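Long-range contact in dehydroascorbate reductase (Chlamydomonas reinhardtii, PDB 5XFT), which probably catalyses the glutathione-dependent reduction of dehydroascorbate to ascorbate, as a member of the glutathione transferase superfamily: residues 23-36 with 75-89. Sequence-based numbering, arbitrary orientation.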
loop_
_atom_site.group_PDB
_atom_site.type_symbol
_atom_site.label_atom_id
_atom_site.label_comp_id
_atom_site.label_asym_id
_atom_site.label_seq_id
_atom_site.Cartn_x
_atom_site.Cartn_y
_atom_site.Cartn_z
ATOM N N PHE A 23 3.752 0.815 2.204
ATOM C CA PHE A 23 4.741 0.352 1.234
ATOM C C PHE A 23 5.045 -1.132 1.418
ATOM O O PHE A 23 5.088 -1.898 0.440
ATOM C CB PHE A 23 6.001 1.212 1.346
ATOM C CG PHE A 23 5.725 2.679 1.204
ATOM C CD1 PHE A 23 5.732 3.275 -0.042
ATOM C CD2 PHE A 23 5.420 3.457 2.312
ATOM C CE1 PHE A 23 5.454 4.630 -0.186
ATOM C CE2 PHE A 23 5.141 4.811 2.176
ATOM C CZ PHE A 23 5.160 5.397 0.924
ATOM N N CYS A 24 5.250 -1.554 2.673
ATOM C CA CYS A 24 5.194 -2.975 2.999
ATOM C C CYS A 24 3.923 -3.593 2.451
ATOM O O CYS A 24 3.952 -4.666 1.835
ATOM C CB CYS A 24 5.231 -3.184 4.510
ATOM S SG CYS A 24 6.659 -2.556 5.377
ATOM N N HIS A 25 2.789 -2.926 2.675
ATOM C CA HIS A 25 1.523 -3.430 2.159
ATOM C C HIS A 25 1.590 -3.632 0.650
ATOM O O HIS A 25 1.055 -4.615 0.126
ATOM C CB HIS A 25 0.386 -2.478 2.535
ATOM C CG HIS A 25 -0.976 -3.093 2.438
ATOM N ND1 HIS A 25 -2.131 -2.369 2.629
ATOM C CD2 HIS A 25 -1.366 -4.363 2.177
ATOM C CE1 HIS A 25 -3.178 -3.164 2.483
ATOM N NE2 HIS A 25 -2.741 -4.378 2.206
ATOM N N ARG A 26 2.265 -2.728 -0.061
ATOM C CA ARG A 26 2.355 -2.853 -1.513
ATOM C C ARG A 26 3.166 -4.081 -1.908
ATOM O O ARG A 26 2.756 -4.859 -2.784
ATOM C CB ARG A 26 2.962 -1.585 -2.122
ATOM C CG ARG A 26 3.585 -1.828 -3.502
ATOM C CD ARG A 26 4.521 -0.688 -3.948
ATOM N NE ARG A 26 4.504 -0.533 -5.394
ATOM C CZ ARG A 26 5.350 0.266 -6.037
ATOM N NH1 ARG A 26 6.240 0.968 -5.343
ATOM N NH2 ARG A 26 5.312 0.396 -7.356
ATOM N N VAL A 27 4.314 -4.291 -1.259
ATOM C CA VAL A 27 5.098 -5.489 -1.561
ATOM C C VAL A 27 4.301 -6.755 -1.256
ATOM O O VAL A 27 4.255 -7.690 -2.068
ATOM C CB VAL A 27 6.432 -5.453 -0.798
ATOM C CG1 VAL A 27 7.142 -6.788 -0.908
ATOM C CG2 VAL A 27 7.295 -4.337 -1.344
ATOM N N LEU A 28 3.643 -6.796 -0.092
ATOM C CA LEU A 28 2.854 -7.964 0.299
ATOM C C LEU A 28 1.746 -8.255 -0.703
ATOM O O LEU A 28 1.529 -9.413 -1.089
ATOM C CB LEU A 28 2.255 -7.749 1.686
ATOM C CG LEU A 28 3.210 -7.557 2.854
ATOM C CD1 LEU A 28 2.422 -7.237 4.092
ATOM C CD2 LEU A 28 4.010 -8.810 3.040
ATOM N N LEU A 29 1.007 -7.218 -1.109
ATOM C CA LEU A 29 -0.027 -7.410 -2.121
ATOM C C LEU A 29 0.572 -7.899 -3.432
ATOM O O LEU A 29 -0.031 -8.722 -4.126
ATOM C CB LEU A 29 -0.815 -6.116 -2.340
ATOM C CG LEU A 29 -1.773 -5.680 -1.230
ATOM C CD1 LEU A 29 -2.365 -4.335 -1.509
ATOM C CD2 LEU A 29 -2.869 -6.701 -1.061
ATOM N N ALA A 30 1.766 -7.416 -3.784
ATOM C CA ALA A 30 2.424 -7.909 -4.992
ATOM C C ALA A 30 2.708 -9.405 -4.901
ATOM O O ALA A 30 2.466 -10.147 -5.859
ATOM C CB ALA A 30 3.714 -7.133 -5.240
ATOM N N TYR A 31 3.218 -9.869 -3.757
ATOM C CA TYR A 31 3.493 -11.298 -3.602
ATOM C C TYR A 31 2.210 -12.123 -3.617
ATOM O O TYR A 31 2.174 -13.215 -4.197
ATOM C CB TYR A 31 4.276 -11.542 -2.312
ATOM C CG TYR A 31 5.766 -11.444 -2.502
ATOM C CD1 TYR A 31 6.391 -10.210 -2.623
ATOM C CD2 TYR A 31 6.549 -12.587 -2.574
ATOM C CE1 TYR A 31 7.755 -10.115 -2.814
ATOM C CE2 TYR A 31 7.913 -12.505 -2.762
ATOM C CZ TYR A 31 8.514 -11.270 -2.882
ATOM O OH TYR A 31 9.878 -11.193 -3.069
ATOM N N GLU A 32 1.151 -11.626 -2.976
ATOM C CA GLU A 32 -0.120 -12.345 -2.982
ATOM C C GLU A 32 -0.704 -12.429 -4.388
ATOM O O GLU A 32 -1.283 -13.456 -4.768
ATOM C CB GLU A 32 -1.102 -11.658 -2.037
ATOM C CG GLU A 32 -0.747 -11.799 -0.571
ATOM C CD GLU A 32 -1.103 -13.166 -0.024
ATOM O OE1 GLU A 32 -1.985 -13.826 -0.615
ATOM O OE2 GLU A 32 -0.496 -13.584 0.989
ATOM N N ALA A 33 -0.562 -11.355 -5.172
ATOM C CA ALA A 33 -1.136 -11.328 -6.513
ATOM C C ALA A 33 -0.484 -12.358 -7.426
ATOM O O ALA A 33 -1.163 -12.953 -8.271
ATOM C CB ALA A 33 -1.002 -9.929 -7.115
ATOM N N LYS A 34 0.819 -12.578 -7.272
ATOM C CA LYS A 34 1.534 -13.601 -8.017
ATOM C C LYS A 34 1.540 -14.954 -7.318
ATOM O O LYS A 34 2.243 -15.863 -7.770
ATOM C CB LYS A 34 2.971 -13.152 -8.284
ATOM C CG LYS A 34 3.066 -11.882 -9.098
ATOM C CD LYS A 34 4.437 -11.241 -8.997
ATOM C CE LYS A 34 4.839 -10.616 -10.327
ATOM N NZ LYS A 34 4.671 -11.584 -11.452
ATOM N N LYS A 35 0.781 -15.104 -6.231
ATOM C CA LYS A 35 0.680 -16.366 -5.491
ATOM C C LYS A 35 2.055 -16.928 -5.134
ATOM O O LYS A 35 2.233 -18.142 -5.021
ATOM C CB LYS A 35 -0.139 -17.397 -6.270
ATOM C CG LYS A 35 -1.452 -16.855 -6.794
ATOM C CD LYS A 35 -2.506 -17.943 -6.926
ATOM C CE LYS A 35 -3.635 -17.473 -7.831
ATOM N NZ LYS A 35 -4.396 -16.349 -7.197
ATOM N N LEU A 36 3.053 -16.038 -4.975
ATOM C CA LEU A 36 4.380 -16.464 -4.558
ATOM C C LEU A 36 4.417 -16.639 -3.043
ATOM O O LEU A 36 3.868 -15.811 -2.309
ATOM C CB LEU A 36 5.435 -15.452 -4.985
ATOM C CG LEU A 36 5.680 -15.378 -6.488
ATOM C CD1 LEU A 36 6.366 -14.077 -6.847
ATOM C CD2 LEU A 36 6.522 -16.558 -6.925
ATOM N N SER A 75 10.273 -0.490 -1.910
ATOM C CA SER A 75 9.175 -1.254 -2.501
ATOM C C SER A 75 9.159 -1.153 -4.021
ATOM O O SER A 75 8.693 -2.079 -4.695
ATOM C CB SER A 75 7.830 -0.794 -1.927
ATOM O OG SER A 75 7.455 0.482 -2.410
ATOM N N ASP A 76 9.660 -0.050 -4.580
ATOM C CA ASP A 76 9.668 0.103 -6.033
ATOM C C ASP A 76 10.665 -0.856 -6.675
ATOM O O ASP A 76 10.315 -1.633 -7.579
ATOM C CB ASP A 76 9.993 1.553 -6.403
ATOM C CG ASP A 76 9.101 2.089 -7.508
ATOM O OD1 ASP A 76 8.889 1.372 -8.508
ATOM O OD2 ASP A 76 8.614 3.233 -7.377
ATOM N N VAL A 77 11.918 -0.809 -6.209
ATOM C CA VAL A 77 12.936 -1.763 -6.646
ATOM C C VAL A 77 12.433 -3.189 -6.480
ATOM O O VAL A 77 12.600 -4.034 -7.370
ATOM C CB VAL A 77 14.244 -1.539 -5.863
ATOM C CG1 VAL A 77 15.300 -2.528 -6.318
ATOM C CG2 VAL A 77 14.728 -0.106 -6.030
ATOM N N ILE A 78 11.780 -3.470 -5.350
ATOM C CA ILE A 78 11.322 -4.824 -5.068
ATOM C C ILE A 78 10.269 -5.264 -6.082
ATOM O O ILE A 78 10.359 -6.360 -6.640
ATOM C CB ILE A 78 10.796 -4.927 -3.626
ATOM C CG1 ILE A 78 11.955 -4.854 -2.636
ATOM C CG2 ILE A 78 10.000 -6.211 -3.443
ATOM C CD1 ILE A 78 11.519 -4.545 -1.222
ATOM N N VAL A 79 9.255 -4.433 -6.337
ATOM C CA VAL A 79 8.185 -4.910 -7.214
ATOM C C VAL A 79 8.666 -5.014 -8.656
ATOM O O VAL A 79 8.179 -5.865 -9.415
ATOM C CB VAL A 79 6.923 -4.033 -7.111
ATOM C CG1 VAL A 79 6.347 -4.088 -5.696
ATOM C CG2 VAL A 79 7.211 -2.603 -7.558
ATOM N N VAL A 80 9.627 -4.178 -9.063
ATOM C CA VAL A 80 10.133 -4.284 -10.431
ATOM C C VAL A 80 11.024 -5.514 -10.582
ATOM O O VAL A 80 10.918 -6.258 -11.566
ATOM C CB VAL A 80 10.864 -2.992 -10.831
ATOM C CG1 VAL A 80 11.532 -3.158 -12.183
ATOM C CG2 VAL A 80 9.883 -1.838 -10.863
ATOM N N HIS A 81 11.915 -5.744 -9.615
ATOM C CA HIS A 81 12.672 -6.994 -9.571
ATOM C C HIS A 81 11.734 -8.195 -9.571
ATOM O O HIS A 81 11.987 -9.207 -10.238
ATOM C CB HIS A 81 13.561 -6.999 -8.323
ATOM C CG HIS A 81 14.117 -8.342 -7.974
ATOM N ND1 HIS A 81 15.402 -8.722 -8.294
ATOM C CD2 HIS A 81 13.565 -9.394 -7.322
ATOM C CE1 HIS A 81 15.618 -9.950 -7.860
ATOM N NE2 HIS A 81 14.517 -10.382 -7.269
ATOM N N LEU A 82 10.641 -8.091 -8.824
ATOM C CA LEU A 82 9.643 -9.148 -8.787
ATOM C C LEU A 82 9.090 -9.414 -10.178
ATOM O O LEU A 82 9.023 -10.565 -10.621
ATOM C CB LEU A 82 8.531 -8.757 -7.816
ATOM C CG LEU A 82 7.421 -9.773 -7.572
ATOM C CD1 LEU A 82 7.999 -11.026 -6.948
ATOM C CD2 LEU A 82 6.348 -9.181 -6.682
ATOM N N GLU A 83 8.708 -8.352 -10.897
ATOM C CA GLU A 83 8.131 -8.538 -12.224
ATOM C C GLU A 83 9.152 -9.075 -13.222
ATOM O O GLU A 83 8.783 -9.794 -14.158
ATOM C CB GLU A 83 7.539 -7.221 -12.718
ATOM C CG GLU A 83 6.480 -7.388 -13.805
ATOM C CD GLU A 83 5.150 -7.849 -13.264
ATOM O OE1 GLU A 83 4.869 -7.551 -12.091
ATOM O OE2 GLU A 83 4.390 -8.492 -14.018
ATOM N N LYS A 84 10.429 -8.740 -13.049
ATOM C CA LYS A 84 11.447 -9.264 -13.953
ATOM C C LYS A 84 11.696 -10.744 -13.699
ATOM O O LYS A 84 11.820 -11.531 -14.644
ATOM C CB LYS A 84 12.743 -8.472 -13.801
ATOM C CG LYS A 84 13.804 -8.829 -14.825
ATOM C CD LYS A 84 15.101 -8.084 -14.550
ATOM C CE LYS A 84 16.194 -8.521 -15.507
ATOM N NZ LYS A 84 17.542 -8.028 -15.097
ATOM N N GLN A 85 11.776 -11.146 -12.429
ATOM C CA GLN A 85 12.085 -12.539 -12.124
ATOM C C GLN A 85 10.881 -13.461 -12.303
ATOM O O GLN A 85 11.060 -14.647 -12.604
ATOM C CB GLN A 85 12.633 -12.661 -10.701
ATOM C CG GLN A 85 13.908 -11.868 -10.463
ATOM C CD GLN A 85 14.991 -12.172 -11.487
ATOM O OE1 GLN A 85 15.490 -11.273 -12.170
ATOM N NE2 GLN A 85 15.362 -13.444 -11.599
ATOM N N HIS A 86 9.661 -12.952 -12.130
ATOM C CA HIS A 86 8.445 -13.761 -12.231
ATOM C C HIS A 86 7.436 -13.055 -13.129
ATOM O O HIS A 86 6.497 -12.416 -12.644
ATOM C CB HIS A 86 7.845 -14.028 -10.851
ATOM C CG HIS A 86 8.842 -14.522 -9.852
ATOM N ND1 HIS A 86 9.082 -15.861 -9.640
ATOM C CD2 HIS A 86 9.671 -13.853 -9.017
ATOM C CE1 HIS A 86 10.013 -15.996 -8.712
ATOM N NE2 HIS A 86 10.386 -14.792 -8.318
ATOM N N PRO A 87 7.593 -13.170 -14.451
ATOM C CA PRO A 87 6.675 -12.458 -15.358
ATOM C C PRO A 87 5.247 -12.977 -15.308
ATOM O O PRO A 87 4.320 -12.219 -15.626
ATOM C CB PRO A 87 7.313 -12.675 -16.740
ATOM C CG PRO A 87 8.748 -13.045 -16.450
ATOM C CD PRO A 87 8.698 -13.818 -15.174
ATOM N N GLU A 88 5.041 -14.223 -14.899
ATOM C CA GLU A 88 3.706 -14.764 -14.655
ATOM C C GLU A 88 3.472 -15.133 -13.185
ATOM O O GLU A 88 4.293 -15.820 -12.583
ATOM C CB GLU A 88 3.476 -16.010 -15.520
ATOM C CG GLU A 88 2.181 -15.995 -16.319
ATOM C CD GLU A 88 2.153 -14.860 -17.314
ATOM O OE1 GLU A 88 1.205 -14.066 -17.292
ATOM O OE2 GLU A 88 3.131 -14.765 -18.110
ATOM N N PRO A 89 2.330 -14.726 -12.607
ATOM C CA PRO A 89 1.255 -13.882 -13.142
ATOM C C PRO A 89 1.693 -12.432 -13.270
ATOM O O PRO A 89 2.416 -11.945 -12.405
ATOM C CB PRO A 89 0.142 -14.021 -12.101
ATOM C CG PRO A 89 0.444 -15.293 -11.378
ATOM C CD PRO A 89 1.930 -15.396 -11.356
#
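Arg26 NH1 donates a hydrogen bond of 3.2 Å to Ser75 OG, joining two helices of the thioredoxin-like N-terminal domain of this glutathione transferase relative. The helical segments 23-33 and 75-85 run almost parallel, 9° apart, with axes 9.6 Å from each other at closest approach. Arginine is long enough to span that gap: with CG anti to its backbone N (chi1 158°), it carries the guanidinium to the start of the second helix. There the Asp76 carboxylate offers a long salt bridge, while Val79 CG2 covers one guanidinium face, 3.6 Å from Arg26 NH2.

Apolar side chains fill the interface beyond. Val27 sets CG2 against Ser75 CB (3.6 Å) and CG1 against Ile78 CG2, and also meets Ile7 and Pro61, linking the helix pair to the sheet side of the domain. The small Ala30 lets Leu82 CD2 come within 3.6 Å of its CB; the other branch of Leu82 lies over a face of the Tyr31 ring.

A Schellman motif closes the first helix, with Lys35 at positive phi as its C-prime residue. Just before it, the aliphatic part of Lys34 slides along Leu82, and its NZ points at the carbonyls of His86 and Pro89, although the modelled bonds are too short to be trusted in detail. Following the turn, Leu36 spreads both methyls over the His86 imidazole: CD2 lies near ND1, and CD1 makes a CH-pi contact 4.0 Å from the ring centroid, 17° off its normal.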